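Local atomic coordinates of threonine synthase (Brucella melitensis bv. 1, PDB entry 4F4F), a protein that probably catalyses the pyridoxal-phosphate-dependent conversion of O-phospho-L-homoserine and water into L-threonine and phosphate, the last step of threonine biosynthesis. Residues A[47-50]-A[51-54]; A[167-171]-A[172-176]; A[268-271]-A[272-276]; A[366-369]-A[370-374]; A[374-377]-A[378-382]. All coordinates share one frame; numbering follows the deposited sequence.

Contact 1: A[47-50]-A[51-54]; sequences QIRA and LRGK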
loop_
_atom_site.group_PDB
_atom_site.type_symbol
_atom_site.label_atom_id
_atom_site.label_comp_id
_atom_site.label_asym_id
_atom_site.label_seq_id
_atom_site.Cartn_x
_atom_site.Cartn_y
_atom_site.Cartn_z
ATOM N N GLN A 47 -20.116 -14.025 13.305
ATOM C CA GLN A 47 -18.704 -14.310 13.175
ATOM C C GLN A 47 -17.903 -13.032 13.409
ATOM O O GLN A 47 -16.810 -13.101 13.935
ATOM C CB GLN A 47 -18.341 -14.935 11.815
ATOM C CG GLN A 47 -18.674 -16.404 11.744
ATOM C CD GLN A 47 -18.900 -16.973 10.346
ATOM O OE1 GLN A 47 -19.004 -16.265 9.339
ATOM N NE2 GLN A 47 -19.041 -18.306 10.305
ATOM N N ILE A 48 -18.452 -11.878 13.041
ATOM C CA ILE A 48 -17.774 -10.608 13.328
ATOM C C ILE A 48 -17.901 -10.282 14.822
ATOM O O ILE A 48 -16.915 -9.895 15.467
ATOM C CB ILE A 48 -18.276 -9.444 12.424
ATOM C CG1 ILE A 48 -17.992 -9.751 10.938
ATOM C CG2 ILE A 48 -17.660 -8.120 12.878
ATOM C CD1 ILE A 48 -18.690 -8.781 9.977
ATOM N N ARG A 49 -19.098 -10.460 15.384
ATOM C CA ARG A 49 -19.250 -10.280 16.842
ATOM C C ARG A 49 -18.242 -11.131 17.621
ATOM O O ARG A 49 -17.687 -10.676 18.624
ATOM C CB ARG A 49 -20.666 -10.531 17.307
ATOM C CG ARG A 49 -21.648 -9.440 16.877
ATOM C CD ARG A 49 -23.000 -9.510 17.566
ATOM N NE ARG A 49 -23.959 -8.740 16.788
ATOM C CZ ARG A 49 -24.698 -9.243 15.791
ATOM N NH1 ARG A 49 -24.664 -10.547 15.488
ATOM N NH2 ARG A 49 -25.526 -8.448 15.100
ATOM N N ALA A 50 -17.950 -12.317 17.106
ATOM C CA ALA A 50 -17.004 -13.230 17.756
ATOM C C ALA A 50 -15.568 -12.701 17.784
ATOM O O ALA A 50 -14.770 -13.161 18.570
ATOM C CB ALA A 50 -17.064 -14.638 17.134
ATOM N N LEU A 51 -15.256 -11.714 16.955
ATOM C CA LEU A 51 -13.922 -11.080 16.935
ATOM C C LEU A 51 -13.722 -10.039 18.036
ATOM O O LEU A 51 -12.589 -9.574 18.262
ATOM C CB LEU A 51 -13.687 -10.422 15.569
ATOM C CG LEU A 51 -13.691 -11.426 14.419
ATOM C CD1 LEU A 51 -13.485 -10.710 13.103
ATOM C CD2 LEU A 51 -12.708 -12.565 14.642
ATOM N N ARG A 52 -14.812 -9.674 18.731
ATOM C CA ARG A 52 -14.739 -8.600 19.745
ATOM C C ARG A 52 -13.790 -8.992 20.861
ATOM O O ARG A 52 -13.818 -10.107 21.354
ATOM C CB ARG A 52 -16.115 -8.246 20.304
ATOM C CG ARG A 52 -16.971 -7.450 19.320
ATOM C CD ARG A 52 -18.404 -7.367 19.815
ATOM N NE ARG A 52 -19.168 -6.437 19.002
ATOM C CZ ARG A 52 -20.480 -6.307 19.034
ATOM N NH1 ARG A 52 -21.231 -7.053 19.840
ATOM N NH2 ARG A 52 -21.047 -5.409 18.271
ATOM N N GLY A 53 -12.953 -8.047 21.242
ATOM C CA GLY A 53 -12.005 -8.238 22.324
ATOM C C GLY A 53 -10.669 -8.774 21.824
ATOM O O GLY A 53 -9.725 -8.826 22.587
ATOM N N LYS A 54 -10.578 -9.211 20.573
ATOM C CA LYS A 54 -9.380 -9.925 20.137
ATOM C C LYS A 54 -8.284 -8.913 19.779
ATOM O O LYS A 54 -8.560 -7.813 19.274
ATOM C CB LYS A 54 -9.701 -10.803 18.920
#

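Contact 2: A[167-171]-A[172-176]; sequences ILFPN and GRVSP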
loop_
_atom_site.group_PDB
_atom_site.type_symbol
_atom_site.label_atom_id
_atom_site.label_comp_id
_atom_site.label_asym_id
_atom_site.label_seq_id
_atom_site.Cartn_x
_atom_site.Cartn_y
_atom_site.Cartn_z
ATOM N N ILE A 167 17.596 -1.783 -3.532
ATOM C CA ILE A 167 16.771 -0.624 -3.822
ATOM C C ILE A 167 17.653 0.461 -4.420
ATOM O O ILE A 167 18.686 0.867 -3.821
ATOM C CB ILE A 167 16.109 -0.092 -2.562
ATOM C CG1 ILE A 167 15.125 -1.126 -1.959
ATOM C CG2 ILE A 167 15.443 1.259 -2.876
ATOM C CD1 ILE A 167 13.927 -1.506 -2.826
ATOM N N LEU A 168 17.249 0.914 -5.597
ATOM C CA LEU A 168 17.912 1.981 -6.285
ATOM C C LEU A 168 17.157 3.292 -5.994
ATOM O O LEU A 168 15.914 3.355 -6.123
ATOM C CB LEU A 168 17.899 1.690 -7.800
ATOM C CG LEU A 168 18.700 0.520 -8.388
ATOM C CD1 LEU A 168 18.254 -0.844 -7.881
ATOM C CD2 LEU A 168 18.667 0.550 -9.898
ATOM N N PHE A 169 17.909 4.321 -5.623
ATOM C CA PHE A 169 17.370 5.652 -5.376
ATOM C C PHE A 169 18.325 6.714 -5.909
ATOM O O PHE A 169 19.519 6.444 -6.076
ATOM C CB PHE A 169 17.119 5.852 -3.889
ATOM C CG PHE A 169 18.348 5.793 -3.027
ATOM C CD1 PHE A 169 19.059 6.943 -2.751
ATOM C CD2 PHE A 169 18.739 4.604 -2.430
ATOM C CE1 PHE A 169 20.164 6.904 -1.944
ATOM C CE2 PHE A 169 19.888 4.557 -1.639
ATOM C CZ PHE A 169 20.585 5.705 -1.396
ATOM N N PRO A 170 17.807 7.910 -6.198
ATOM C CA PRO A 170 18.658 8.897 -6.869
ATOM C C PRO A 170 19.628 9.556 -5.906
ATOM O O PRO A 170 19.222 10.084 -4.861
ATOM C CB PRO A 170 17.665 9.901 -7.429
ATOM C CG PRO A 170 16.440 9.744 -6.585
ATOM C CD PRO A 170 16.389 8.299 -6.210
ATOM N N ASN A 171 20.905 9.544 -6.274
ATOM C CA ASN A 171 21.952 10.086 -5.452
ATOM C C ASN A 171 21.681 11.560 -5.128
ATOM O O ASN A 171 21.383 12.354 -6.009
ATOM C CB ASN A 171 23.306 9.910 -6.159
ATOM C CG ASN A 171 24.458 10.399 -5.332
ATOM O OD1 ASN A 171 25.063 11.440 -5.610
ATOM N ND2 ASN A 171 24.771 9.654 -4.309
ATOM N N GLY A 172 21.737 11.891 -3.848
ATOM C CA GLY A 172 21.589 13.258 -3.385
ATOM C C GLY A 172 20.199 13.848 -3.477
ATOM O O GLY A 172 20.008 15.017 -3.114
ATOM N N ARG A 173 19.232 13.062 -3.934
ATOM C CA ARG A 173 17.902 13.569 -4.196
ATOM C C ARG A 173 16.802 12.971 -3.283
ATOM O O ARG A 173 15.638 13.280 -3.454
ATOM C CB ARG A 173 17.567 13.406 -5.683
ATOM C CG ARG A 173 17.952 14.619 -6.500
ATOM C CD ARG A 173 17.224 14.644 -7.844
ATOM N NE ARG A 173 18.046 13.921 -8.800
ATOM C CZ ARG A 173 19.019 14.469 -9.530
ATOM N NH1 ARG A 173 19.750 13.712 -10.347
ATOM N NH2 ARG A 173 19.277 15.766 -9.448
ATOM N N VAL A 174 17.185 12.169 -2.298
ATOM C CA VAL A 174 16.248 11.652 -1.302
ATOM C C VAL A 174 16.337 12.507 -0.022
ATOM O O VAL A 174 17.423 12.946 0.382
ATOM C CB VAL A 174 16.532 10.158 -1.007
ATOM C CG1 VAL A 174 15.562 9.579 0.032
ATOM C CG2 VAL A 174 16.440 9.374 -2.327
ATOM N N SER A 175 15.181 12.763 0.585
ATOM C CA SER A 175 15.105 13.461 1.866
ATOM C C SER A 175 15.954 12.750 2.920
ATOM O O SER A 175 16.046 11.510 2.905
ATOM C CB SER A 175 13.658 13.486 2.347
ATOM O OG SER A 175 12.841 14.208 1.443
ATOM N N PRO A 176 16.546 13.513 3.863
ATOM C CA PRO A 176 17.408 12.898 4.874
ATOM C C PRO A 176 16.770 11.765 5.675
ATOM O O PRO A 176 17.372 10.702 5.761
ATOM C CB PRO A 176 17.798 14.088 5.755
ATOM C CG PRO A 176 17.897 15.194 4.746
ATOM C CD PRO A 176 16.673 14.983 3.891
#

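Contact 3: A[268-271]-A[272-276]; sequences GYVA and KRMGL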
loop_
_atom_site.group_PDB
_atom_site.type_symbol
_atom_site.label_atom_id
_atom_site.label_comp_id
_atom_site.label_asym_id
_atom_site.label_seq_id
_atom_site.Cartn_x
_atom_site.Cartn_y
_atom_site.Cartn_z
ATOM N N GLY A 268 -10.368 -2.187 1.708
ATOM C CA GLY A 268 -11.619 -1.831 2.383
ATOM C C GLY A 268 -12.814 -2.389 1.637
ATOM O O GLY A 268 -13.747 -2.921 2.244
ATOM N N TYR A 269 -12.761 -2.314 0.314
ATOM C CA TYR A 269 -13.777 -2.950 -0.521
ATOM C C TYR A 269 -13.836 -4.462 -0.245
ATOM O O TYR A 269 -14.943 -5.052 -0.155
ATOM C CB TYR A 269 -13.546 -2.621 -1.995
ATOM C CG TYR A 269 -14.438 -3.361 -2.948
ATOM C CD1 TYR A 269 -15.714 -2.902 -3.249
ATOM C CD2 TYR A 269 -14.009 -4.509 -3.556
ATOM C CE1 TYR A 269 -16.532 -3.595 -4.111
ATOM C CE2 TYR A 269 -14.823 -5.194 -4.447
ATOM C CZ TYR A 269 -16.077 -4.729 -4.711
ATOM O OH TYR A 269 -16.885 -5.466 -5.552
ATOM N N VAL A 270 -12.684 -5.082 -0.097
ATOM C CA VAL A 270 -12.603 -6.499 0.139
ATOM C C VAL A 270 -13.250 -6.801 1.482
ATOM O O VAL A 270 -14.037 -7.746 1.609
ATOM C CB VAL A 270 -11.148 -7.047 0.094
ATOM C CG1 VAL A 270 -11.119 -8.537 0.566
ATOM C CG2 VAL A 270 -10.597 -6.933 -1.318
ATOM N N ALA A 271 -12.929 -6.008 2.500
ATOM C CA ALA A 271 -13.564 -6.182 3.796
ATOM C C ALA A 271 -15.085 -6.152 3.708
ATOM O O ALA A 271 -15.773 -6.991 4.275
ATOM C CB ALA A 271 -13.074 -5.141 4.773
ATOM N N LYS A 272 -15.599 -5.170 2.992
ATOM C CA LYS A 272 -17.015 -5.072 2.732
ATOM C C LYS A 272 -17.544 -6.319 2.017
ATOM O O LYS A 272 -18.579 -6.861 2.411
ATOM C CB LYS A 272 -17.312 -3.826 1.901
ATOM C CG LYS A 272 -18.792 -3.543 1.649
ATOM C CD LYS A 272 -19.017 -2.222 0.903
ATOM C CE LYS A 272 -20.485 -1.827 0.903
ATOM N NZ LYS A 272 -20.844 -0.857 -0.187
ATOM N N ARG A 273 -16.873 -6.754 0.966
ATOM C CA ARG A 273 -17.277 -7.998 0.287
ATOM C C ARG A 273 -17.308 -9.205 1.235
ATOM O O ARG A 273 -18.126 -10.115 1.058
ATOM C CB ARG A 273 -16.362 -8.282 -0.908
ATOM C CG ARG A 273 -16.562 -7.350 -2.100
ATOM C CD ARG A 273 -17.927 -7.535 -2.758
ATOM N NE ARG A 273 -18.104 -8.892 -3.279
ATOM C CZ ARG A 273 -17.714 -9.317 -4.475
ATOM N NH1 ARG A 273 -17.162 -8.492 -5.350
ATOM N NH2 ARG A 273 -17.908 -10.577 -4.816
ATOM N N MET A 274 -16.408 -9.227 2.218
ATOM C CA MET A 274 -16.368 -10.327 3.174
ATOM C C MET A 274 -17.507 -10.274 4.211
ATOM O O MET A 274 -17.725 -11.252 4.904
ATOM C CB MET A 274 -15.042 -10.376 3.910
ATOM C CG MET A 274 -13.848 -10.646 3.013
ATOM S SD MET A 274 -12.313 -10.344 3.887
ATOM C CE MET A 274 -12.355 -11.730 5.043
ATOM N N GLY A 275 -18.209 -9.138 4.304
ATOM C CA GLY A 275 -19.360 -8.985 5.211
ATOM C C GLY A 275 -19.236 -7.874 6.234
ATOM O O GLY A 275 -20.145 -7.652 6.990
ATOM N N LEU A 276 -18.116 -7.146 6.262
ATOM C CA LEU A 276 -18.000 -6.037 7.171
ATOM C C LEU A 276 -18.977 -4.926 6.782
ATOM O O LEU A 276 -18.944 -4.402 5.645
ATOM C CB LEU A 276 -16.557 -5.530 7.218
ATOM C CG LEU A 276 -16.265 -4.544 8.345
ATOM C CD1 LEU A 276 -16.409 -5.210 9.737
ATOM C CD2 LEU A 276 -14.859 -3.940 8.130
#

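Contact 4: A[366-369]-A[370-374]; sequences GRST and VDETA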
loop_
_atom_site.group_PDB
_atom_site.type_symbol
_atom_site.label_atom_id
_atom_site.label_comp_id
_atom_site.label_asym_id
_atom_site.label_seq_id
_atom_site.Cartn_x
_atom_site.Cartn_y
_atom_site.Cartn_z
ATOM N N GLY A 366 -13.130 12.753 -3.527
ATOM C CA GLY A 366 -12.896 14.189 -3.522
ATOM C C GLY A 366 -11.411 14.460 -3.560
ATOM O O GLY A 366 -10.577 13.533 -3.437
ATOM N N ARG A 367 -11.112 15.738 -3.689
ATOM C CA ARG A 367 -9.789 16.231 -3.903
ATOM C C ARG A 367 -9.456 17.286 -2.866
ATOM O O ARG A 367 -10.345 17.969 -2.361
ATOM C CB ARG A 367 -9.772 16.858 -5.285
ATOM C CG ARG A 367 -8.424 17.235 -5.812
ATOM C CD ARG A 367 -8.569 18.077 -7.076
ATOM N NE ARG A 367 -9.220 19.360 -6.804
ATOM C CZ ARG A 367 -9.485 20.295 -7.720
ATOM N NH1 ARG A 367 -9.127 20.119 -8.987
ATOM N NH2 ARG A 367 -10.084 21.420 -7.354
ATOM N N SER A 368 -8.166 17.438 -2.574
ATOM C CA SER A 368 -7.679 18.543 -1.713
ATOM C C SER A 368 -6.423 19.143 -2.360
ATOM O O SER A 368 -5.455 18.420 -2.622
ATOM C CB SER A 368 -7.346 18.039 -0.310
ATOM O OG SER A 368 -6.908 19.087 0.554
ATOM N N THR A 369 -6.469 20.435 -2.649
ATOM C CA THR A 369 -5.305 21.145 -3.193
ATOM C C THR A 369 -4.256 21.339 -2.096
ATOM O O THR A 369 -4.525 21.130 -0.903
ATOM C CB THR A 369 -5.705 22.540 -3.691
ATOM O OG1 THR A 369 -6.196 23.301 -2.586
ATOM C CG2 THR A 369 -6.778 22.452 -4.808
ATOM N N VAL A 370 -3.075 21.793 -2.498
ATOM C CA VAL A 370 -2.003 22.056 -1.549
ATOM C C VAL A 370 -2.457 23.032 -0.468
ATOM O O VAL A 370 -2.230 22.784 0.694
ATOM C CB VAL A 370 -0.727 22.559 -2.273
ATOM C CG1 VAL A 370 0.221 23.255 -1.293
ATOM C CG2 VAL A 370 -0.050 21.394 -3.005
ATOM N N ASP A 371 -3.130 24.118 -0.840
ATOM C CA ASP A 371 -3.585 25.115 0.135
ATOM C C ASP A 371 -4.679 24.562 1.075
ATOM O O ASP A 371 -4.688 24.854 2.269
ATOM C CB ASP A 371 -4.099 26.379 -0.577
ATOM C CG ASP A 371 -2.969 27.218 -1.175
ATOM O OD1 ASP A 371 -1.785 26.909 -0.914
ATOM O OD2 ASP A 371 -3.256 28.196 -1.879
ATOM N N GLU A 372 -5.594 23.786 0.514
ATOM C CA GLU A 372 -6.669 23.165 1.296
ATOM C C GLU A 372 -6.087 22.177 2.281
ATOM O O GLU A 372 -6.502 22.119 3.424
ATOM C CB GLU A 372 -7.659 22.455 0.383
ATOM C CG GLU A 372 -8.555 23.415 -0.374
ATOM C CD GLU A 372 -9.273 22.791 -1.550
ATOM O OE1 GLU A 372 -9.032 21.631 -1.897
ATOM O OE2 GLU A 372 -10.070 23.505 -2.191
ATOM N N THR A 373 -5.109 21.403 1.827
ATOM C CA THR A 373 -4.423 20.437 2.694
ATOM C C THR A 373 -3.698 21.160 3.845
ATOM O O THR A 373 -3.812 20.749 5.008
ATOM C CB THR A 373 -3.436 19.585 1.884
ATOM O OG1 THR A 373 -4.116 18.927 0.789
ATOM C CG2 THR A 373 -2.764 18.556 2.744
ATOM N N ALA A 374 -2.959 22.235 3.542
ATOM C CA ALA A 374 -2.302 23.020 4.599
ATOM C C ALA A 374 -3.314 23.571 5.624
ATOM O O ALA A 374 -3.066 23.567 6.834
ATOM C CB ALA A 374 -1.468 24.143 4.005
HETATM O O HOH W 1 -10.059 20.675 -4.395
#

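Contact 5: A[374-377]-A[378-382]; sequences AATI and ESVLS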
loop_
_atom_site.group_PDB
_atom_site.type_symbol
_atom_site.label_atom_id
_atom_site.label_comp_id
_atom_site.label_asym_id
_atom_site.label_seq_id
_atom_site.Cartn_x
_atom_site.Cartn_y
_atom_site.Cartn_z
ATOM N N ALA A 374 -2.959 22.235 3.542
ATOM C CA ALA A 374 -2.302 23.020 4.599
ATOM C C ALA A 374 -3.314 23.571 5.624
ATOM O O ALA A 374 -3.066 23.567 6.834
ATOM C CB ALA A 374 -1.468 24.143 4.005
ATOM N N ALA A 375 -4.435 24.086 5.112
ATOM C CA ALA A 375 -5.457 24.697 5.947
ATOM C C ALA A 375 -6.015 23.638 6.924
ATOM O O ALA A 375 -6.240 23.938 8.083
ATOM C CB ALA A 375 -6.567 25.310 5.076
ATOM N N THR A 376 -6.221 22.417 6.428
ATOM C CA THR A 376 -6.671 21.291 7.245
ATOM C C THR A 376 -5.660 20.930 8.324
ATOM O O THR A 376 -6.030 20.768 9.499
ATOM C CB THR A 376 -6.968 20.082 6.365
ATOM O OG1 THR A 376 -7.840 20.494 5.293
ATOM C CG2 THR A 376 -7.613 18.949 7.170
ATOM N N ILE A 377 -4.376 20.868 7.989
ATOM C CA ILE A 377 -3.359 20.609 9.051
ATOM C C ILE A 377 -3.460 21.671 10.149
ATOM O O ILE A 377 -3.512 21.366 11.330
ATOM C CB ILE A 377 -1.897 20.542 8.522
ATOM C CG1 ILE A 377 -1.709 19.374 7.525
ATOM C CG2 ILE A 377 -0.924 20.428 9.697
ATOM C CD1 ILE A 377 -0.399 19.405 6.760
ATOM N N GLU A 378 -3.510 22.933 9.750
ATOM C CA GLU A 378 -3.529 24.012 10.717
ATOM C C GLU A 378 -4.802 24.006 11.574
ATOM O O GLU A 378 -4.698 24.151 12.780
ATOM C CB GLU A 378 -3.315 25.355 10.022
ATOM C CG GLU A 378 -2.918 26.466 10.978
ATOM C CD GLU A 378 -4.101 27.092 11.669
ATOM O OE1 GLU A 378 -5.244 26.936 11.173
ATOM O OE2 GLU A 378 -3.897 27.764 12.697
ATOM N N SER A 379 -5.982 23.786 10.976
ATOM C CA SER A 379 -7.227 23.785 11.759
ATOM C C SER A 379 -7.313 22.612 12.718
ATOM O O SER A 379 -7.705 22.807 13.847
ATOM C CB SER A 379 -8.529 23.843 10.925
ATOM O OG SER A 379 -8.704 22.685 10.176
ATOM N N VAL A 380 -6.974 21.410 12.269
ATOM C CA VAL A 380 -6.991 20.240 13.166
ATOM C C VAL A 380 -5.990 20.394 14.339
ATOM O O VAL A 380 -6.310 20.046 15.482
ATOM C CB VAL A 380 -6.811 18.917 12.412
ATOM C CG1 VAL A 380 -6.811 17.746 13.376
ATOM C CG2 VAL A 380 -7.938 18.725 11.400
ATOM N N LEU A 381 -4.808 20.954 14.085
ATOM C CA LEU A 381 -3.881 21.255 15.198
ATOM C C LEU A 381 -4.515 22.254 16.148
ATOM O O LEU A 381 -4.519 22.060 17.367
ATOM C CB LEU A 381 -2.548 21.798 14.703
ATOM C CG LEU A 381 -1.493 21.991 15.792
ATOM C CD1 LEU A 381 -1.124 20.708 16.523
ATOM C CD2 LEU A 381 -0.271 22.597 15.160
ATOM N N SER A 382 -5.074 23.318 15.589
ATOM C CA SER A 382 -5.695 24.369 16.412
ATOM C C SER A 382 -6.876 23.877 17.237
ATOM O O SER A 382 -6.970 24.191 18.427
ATOM C CB SER A 382 -6.163 25.557 15.575
ATOM O OG SER A 382 -5.027 26.279 15.187
HETATM O O HOH W 2 -6.965 26.435 8.656
#

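Contact 1: A[47-50]-A[51-54]
A type I beta turn from Arg49 to Arg52 carries the chain off the short helix 45-49, in the N-terminal part of the enzyme, and a type II turn from Leu51 to Lys54 follows at once. Arg52 N donates to Arg49 O at 3.0 Å and closes the first turn; just before it, Leu51 N donates to Ile48 O at 2.9 Å, a separate bond between residues three apart where the helix gives way to the turn. Leu51 lays its branch point against the helix backbone, CG resting 3.6 Å from Gln47 O; beyond it the side chain packs on Leu244 of helix 236-245 and Ala62 of helix 56-64. The two arginines run side by side and point the same way, each extended from CG to NE. Arg49 CG sits over one face of the Arg52 guanidinium, toward its rim and 3.8 Å from NH1, whereas Arg52 NH1 lies at the edge of the Arg49 guanidinium. The two guanidinium planes stand 74° apart. Gly53 takes the third position of the second turn with a positive phi of 91°. Arg49 NE and Arg52 NH1 are 4.4 Å apart, yet both arginines make salt bridges to Asp250 through NH2, and Glu46 is a second partner for Arg49. Together the two acids probably offset the like charges, and the shared Asp250 fastens this surface turn to the loop that carries it.

Contact 2: A[167-171]-A[172-176]
Phe169 and Val174 make the tight side of the turn that follows strand 163-170, meeting at about a right angle with Phe169 CD1 3.6 Å from Val174 CG2. The phenyl group is brought there by a chi1 of 63°, which sets CG between the backbone N and the carbonyl carbon. The same methyl also reaches the proline ring, Val174 CG2 lying 4.0 Å from Pro170 CD, so one valine methyl touches two consecutive strand residues. A type II beta turn from Pro170 to Arg173 is closed by Arg173 N, which donates to Pro170 O at 3.1 Å with an N-H...O angle of 160°. Gly172 occupies the third position of the turn with a positive phi of 72°. The outer side is more open to solvent and makes fewer contacts: Gly172 and Arg173 are exposed, and Arg173 meets the proline mainly through its first carbon, CB to Pro170 CB at 3.9 Å, before its chain bends at chi3. The Asn171 amide is held elsewhere, ND2 bonding to Ser194 OG on the neighbouring strand 190-196. Phe169 is further covered by Gln179 and Met182 of helix 176-183, which begins directly after Ser175, while Pro170 rests on Cys202 of helix 199-211, so the turn lies between helices at the C-terminal end of an inner strand of the parallel sheet.

Contact 3: A[268-271]-A[272-276]
Arg273 folds its aliphatic part over the ring of Tyr269, one helical turn earlier: CG lies over one face, toward the rim, 4.0 Å from the ring centroid and 25° off the normal, a CH-pi contact. The two side chains run alongside each other in the same direction. Bends at chi2 and chi3, -67° and -61°, curl the arginine chain back so that NH1 reaches the phenol, donating to Tyr269 OH at 3.0 Å. The hydroxyl is met close to the guanidinium plane, which itself stands nearly perpendicular to the ring, so a single residue grips the tyrosine by both face and oxygen. Glu327 lies near Arg273 NH1 as a long, weak ion pair. On another side of the helix Val270 CG1 touches Met274 SD at 4.0 Å, and both side chains pack on Val236 of helix 236-245. At the C-terminal end Leu276 N donates to Ala271 O at 3.1 Å and, inside that loop, Gly275 N to Lys272 O at 3.0 Å; a further bond from Gly275 N to Ala271 O is weak. Leu276 CD2 comes back to 4.0 Å from Ala271 CB. With the positive phi of Gly275, these paired bonds make a Schellman motif, here ending helix 263-274 of a beta-alpha-beta unit, strand 253-258 to strand 278-285, whose helix begins among the cofactor-binding residues, after Phe262 and including Asp264.

Contact 4: A[366-369]-A[370-374]
Thr369 O is gripped twice by Thr373: the backbone N donates at 2.8 Å, nearly in line with the carbonyl bond, and the hydroxyl OG1 donates at 2.8 Å from above the carbonyl plane. A chi1 of -56° sets Thr373 OG1 beside its own backbone N, allowing both donors of one residue to converge on a single oxygen. Ser368 OG comes within 2.8 Å of Thr373 OG1, adding a second hydroxyl beside the first at the start of helix 370-384. Thr369 is the N-cap residue, and with Glu372 it forms a capping box. In one direction Glu372 N donates to Thr369 OG1 at 3.2 Å; in the other, Thr369 N donates to Glu372 OE1 at 2.9 Å with an almost straight N-H...O angle of 168°, meeting the oxygen from above the carboxylate plane. The glutamate chain lies across the threonine, its CG 3.2 Å from Thr369 OG1. Glu372 OE1 also accepts from a water that in turn accepts from Arg367 NE at 2.9 Å, and this water bridges two oppositely charged groups that are not in direct contact. The carboxylate so placed at the first turn would be expected to interact favourably with the helix dipole. Strand 363-367, an edge strand of the mixed sheet, leads directly into this cap; it pairs with strand 278-285, while helix 390-402 covers Ser368 and Thr373 through Ile394, and its Lys397 NZ bonds to Arg367 O.

Contact 5: A[374-377]-A[378-382]
With chi1 at 67°, Ser379 holds OG between its backbone N and carbonyl carbon, turning the hydroxyl back toward the preceding helical turn, where it lies 3.4 Å from Thr376 O and slightly farther from Ala375 O. Both contacts are weak, and the one proton cannot be assigned to either. Glu378 has CG anti to the backbone N, chi1 -163°, and then bends at chi2, which carries its carboxylate along the helix surface. There a water donates to Ala375 O at 2.7 Å and to Glu378 OE1 at 3.1 Å, joining a main-chain oxygen to the acid. Beneath these groups the backbone ladder is regular: the N atoms of Glu378, Ser379, Val380 and Leu381 donate in turn to the O atoms of Ala374, Ala375, Thr376 and Ile377, with Ser379 N 2.9 Å from Ala375 O. On the buried side Val380 CG2 rests 3.4 Å from Thr376 O, and its contact with Thr376 CG2 is looser, 4.2 Å. Thr376 OG1 bonds to Glu372 O, one turn back, while its side chain faces Val396 and Lys397 of helix 390-402. Ile377 spans two helices, meeting Ala393 of helix 390-402 as well as Ala427 and Cys428 of helix 421-428, and Leu381 also touches Cys428. The helix is therefore amphipathic, a mainly apolar side being seated between two helices. On its outer face Ala375 O takes a main-chain bond and a short one from water, besides the weak approach of the serine hydroxyl, so this side is hydrated while the ladder stays intact.

Contact 3 is the most buried of the five and contact 1 a surface turn, with contacts 2, 4 and 5 partly buried. Contacts 4 and 5 share Ala374 and follow one helix, 370-384, from its capped start to near its end, so dense side-chain capping gives way to a regular backbone ladder with few side-chain bonds. Contacts 1 and 3 touch, Ile48 CD1 packing 3.5 Å from Gly275 O where helix 263-274 ends; both turn at a glycine with positive phi, as does contact 2 about 44 Å from contact 1, centre to centre, on the opposite side of the chain's centre. Arginines differ with place: paired on an aspartate in contact 1, folded over a tyrosine in contact 3.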